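Capsular polysaccharide export system protein KpsC (Thermosulfurimonas dismutans, PDB 6MGB) is a beta-Kdo transferase that probably adds Kdo from a CMP-linked donor in building the glycolipid anchor of bacterial capsules. Local coordinates at residues L107-L112 against E281-R286. Numbering follows the deposited sequence.
Sequences LLENLL and ERRKRR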
# COMPACT_ATOMS: atom_id res chain seq x y z
N LEU A 107 4.57 0.30 -12.86
CA LEU A 107 5.92 -0.25 -12.77
C LEU A 107 5.91 -1.58 -12.02
O LEU A 107 6.56 -2.54 -12.44
CB LEU A 107 6.86 0.74 -12.09
CG LEU A 107 8.26 0.21 -11.76
CD1 LEU A 107 9.00 -0.20 -13.02
CD2 LEU A 107 9.06 1.23 -10.97
N LEU A 108 5.17 -1.65 -10.92
CA LEU A 108 5.12 -2.88 -10.13
C LEU A 108 4.50 -4.02 -10.93
O LEU A 108 5.04 -5.13 -10.95
CB LEU A 108 4.35 -2.65 -8.83
CG LEU A 108 4.16 -3.87 -7.93
CD1 LEU A 108 5.49 -4.52 -7.60
CD2 LEU A 108 3.43 -3.49 -6.66
N GLU A 109 3.38 -3.76 -11.60
CA GLU A 109 2.75 -4.80 -12.40
C GLU A 109 3.69 -5.28 -13.50
O GLU A 109 3.73 -6.47 -13.81
CB GLU A 109 1.44 -4.28 -13.01
CG GLU A 109 0.61 -5.37 -13.66
CD GLU A 109 -0.58 -4.83 -14.42
OE1 GLU A 109 -1.71 -4.88 -13.88
OE2 GLU A 109 -0.39 -4.34 -15.56
N ASN A 110 4.46 -4.36 -14.09
CA ASN A 110 5.41 -4.76 -15.12
C ASN A 110 6.51 -5.65 -14.54
O ASN A 110 6.89 -6.65 -15.15
CB ASN A 110 6.02 -3.52 -15.78
CG ASN A 110 5.06 -2.82 -16.72
OD1 ASN A 110 4.03 -3.38 -17.12
ND2 ASN A 110 5.40 -1.59 -17.11
N LEU A 111 7.02 -5.30 -13.35
CA LEU A 111 8.01 -6.15 -12.70
C LEU A 111 7.47 -7.55 -12.48
O LEU A 111 8.16 -8.55 -12.72
CB LEU A 111 8.44 -5.53 -11.37
CG LEU A 111 9.35 -4.31 -11.44
CD1 LEU A 111 9.50 -3.68 -10.06
CD2 LEU A 111 10.72 -4.68 -11.99
N LEU A 112 6.21 -7.65 -12.03
CA LEU A 112 5.63 -8.96 -11.74
C LEU A 112 5.32 -9.73 -13.01
O LEU A 112 5.45 -10.96 -13.03
CB LEU A 112 4.37 -8.78 -10.90
CG LEU A 112 4.60 -8.21 -9.50
CD1 LEU A 112 3.30 -7.74 -8.86
CD2 LEU A 112 5.28 -9.25 -8.60
N GLU A 281 -7.08 -9.45 -16.90
CA GLU A 281 -6.45 -10.27 -17.93
C GLU A 281 -5.02 -9.83 -18.22
O GLU A 281 -4.22 -10.65 -18.70
CB GLU A 281 -7.28 -10.21 -19.21
CG GLU A 281 -8.76 -10.47 -19.02
CD GLU A 281 -9.05 -11.75 -18.26
OE1 GLU A 281 -10.09 -11.82 -17.58
OE2 GLU A 281 -8.22 -12.69 -18.33
N ARG A 282 -4.68 -8.57 -17.96
CA ARG A 282 -3.33 -8.09 -18.22
C ARG A 282 -2.29 -8.74 -17.31
O ARG A 282 -1.11 -8.76 -17.66
CB ARG A 282 -3.29 -6.57 -18.06
CG ARG A 282 -2.13 -5.89 -18.74
CD ARG A 282 -2.18 -4.39 -18.55
NE ARG A 282 -2.46 -4.04 -17.15
CZ ARG A 282 -3.63 -3.61 -16.69
NH1 ARG A 282 -4.67 -3.43 -17.50
NH2 ARG A 282 -3.76 -3.35 -15.40
N ARG A 283 -2.71 -9.27 -16.17
CA ARG A 283 -1.81 -9.95 -15.24
C ARG A 283 -1.84 -11.44 -15.56
O ARG A 283 -2.83 -12.12 -15.30
CB ARG A 283 -2.23 -9.67 -13.79
CG ARG A 283 -2.14 -8.21 -13.43
CD ARG A 283 -2.61 -7.92 -12.01
NE ARG A 283 -2.62 -6.48 -11.75
CZ ARG A 283 -3.01 -5.91 -10.62
NH1 ARG A 283 -3.45 -6.65 -9.61
NH2 ARG A 283 -2.98 -4.59 -10.50
N LYS A 284 -0.74 -11.94 -16.12
CA LYS A 284 -0.68 -13.30 -16.63
C LYS A 284 0.27 -14.20 -15.86
O LYS A 284 -0.04 -15.38 -15.65
CB LYS A 284 -0.27 -13.28 -18.11
CG LYS A 284 -1.17 -12.41 -18.97
CD LYS A 284 -1.02 -12.73 -20.45
CE LYS A 284 -2.12 -12.07 -21.27
NZ LYS A 284 -2.08 -10.59 -21.19
N ARG A 285 1.42 -13.69 -15.44
CA ARG A 285 2.42 -14.51 -14.77
C ARG A 285 2.00 -14.81 -13.34
O ARG A 285 1.62 -13.91 -12.59
CB ARG A 285 3.77 -13.81 -14.78
CG ARG A 285 4.89 -14.63 -14.16
CD ARG A 285 6.22 -14.33 -14.82
NE ARG A 285 7.31 -15.08 -14.20
CZ ARG A 285 8.60 -14.90 -14.49
NH1 ARG A 285 9.52 -15.63 -13.87
NH2 ARG A 285 8.97 -13.99 -15.38
N ARG A 286 2.05 -16.09 -12.97
CA ARG A 286 1.81 -16.49 -11.59
C ARG A 286 3.05 -16.22 -10.76
O ARG A 286 4.18 -16.45 -11.21
CB ARG A 286 1.44 -17.98 -11.51
CG ARG A 286 0.40 -18.44 -12.54
CD ARG A 286 -0.95 -17.80 -12.32
NE ARG A 286 -0.97 -16.38 -12.69
CZ ARG A 286 -1.96 -15.54 -12.41
NH1 ARG A 286 -3.03 -15.97 -11.75
NH2 ARG A 286 -1.88 -14.28 -12.79
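Glu109 reaches from helix 107-114 to two consecutive arginines, Arg282 and Arg283, in the loop between strand 275-276 and helix 289-299. Its CB starts toward that loop. CG lies anti to the backbone N (chi1 -170°), and the chain runs on extended, which carries the carboxylate out between the two guanidinium groups. Glu109 CG lies 3.9 Å from Arg283 NE. CD sits in the plane of the Arg282 guanidinium, at its edge. Arg282 holds the carboxylate side-on in a salt bridge of two hydrogen bonds. Arg282 NE gives Glu109 OE2 a nearly straight one of 2.6 Å, and Arg282 NH2 gives Glu109 OE1 a more bent one of 3.0 Å (145°). The latter uses the syn lone pair of OE1. Its anti lone pair takes a second salt-bridge hydrogen bond, 2.8 Å from Arg283 NE to Glu109 OE1. The Arg283 guanidinium stands steeply to the carboxylate, 76° between planes. Arg282 NH2 also hydrogen-bonds Ala102 O, and Arg283 NH1 the carbonyls of Pro266 and Ala269. A glutamine in place of Glu109 would probably leave two neighbouring arginine charges without their shared counter-charge and disturb the paired grip of Arg282. The network ties the helix to a loop after the last strand of the parallel sheet, in the CMP-binding half of this GT-B-type fold. Two positive groups sharing one buried carboxylate would be expected to favour its ionised form.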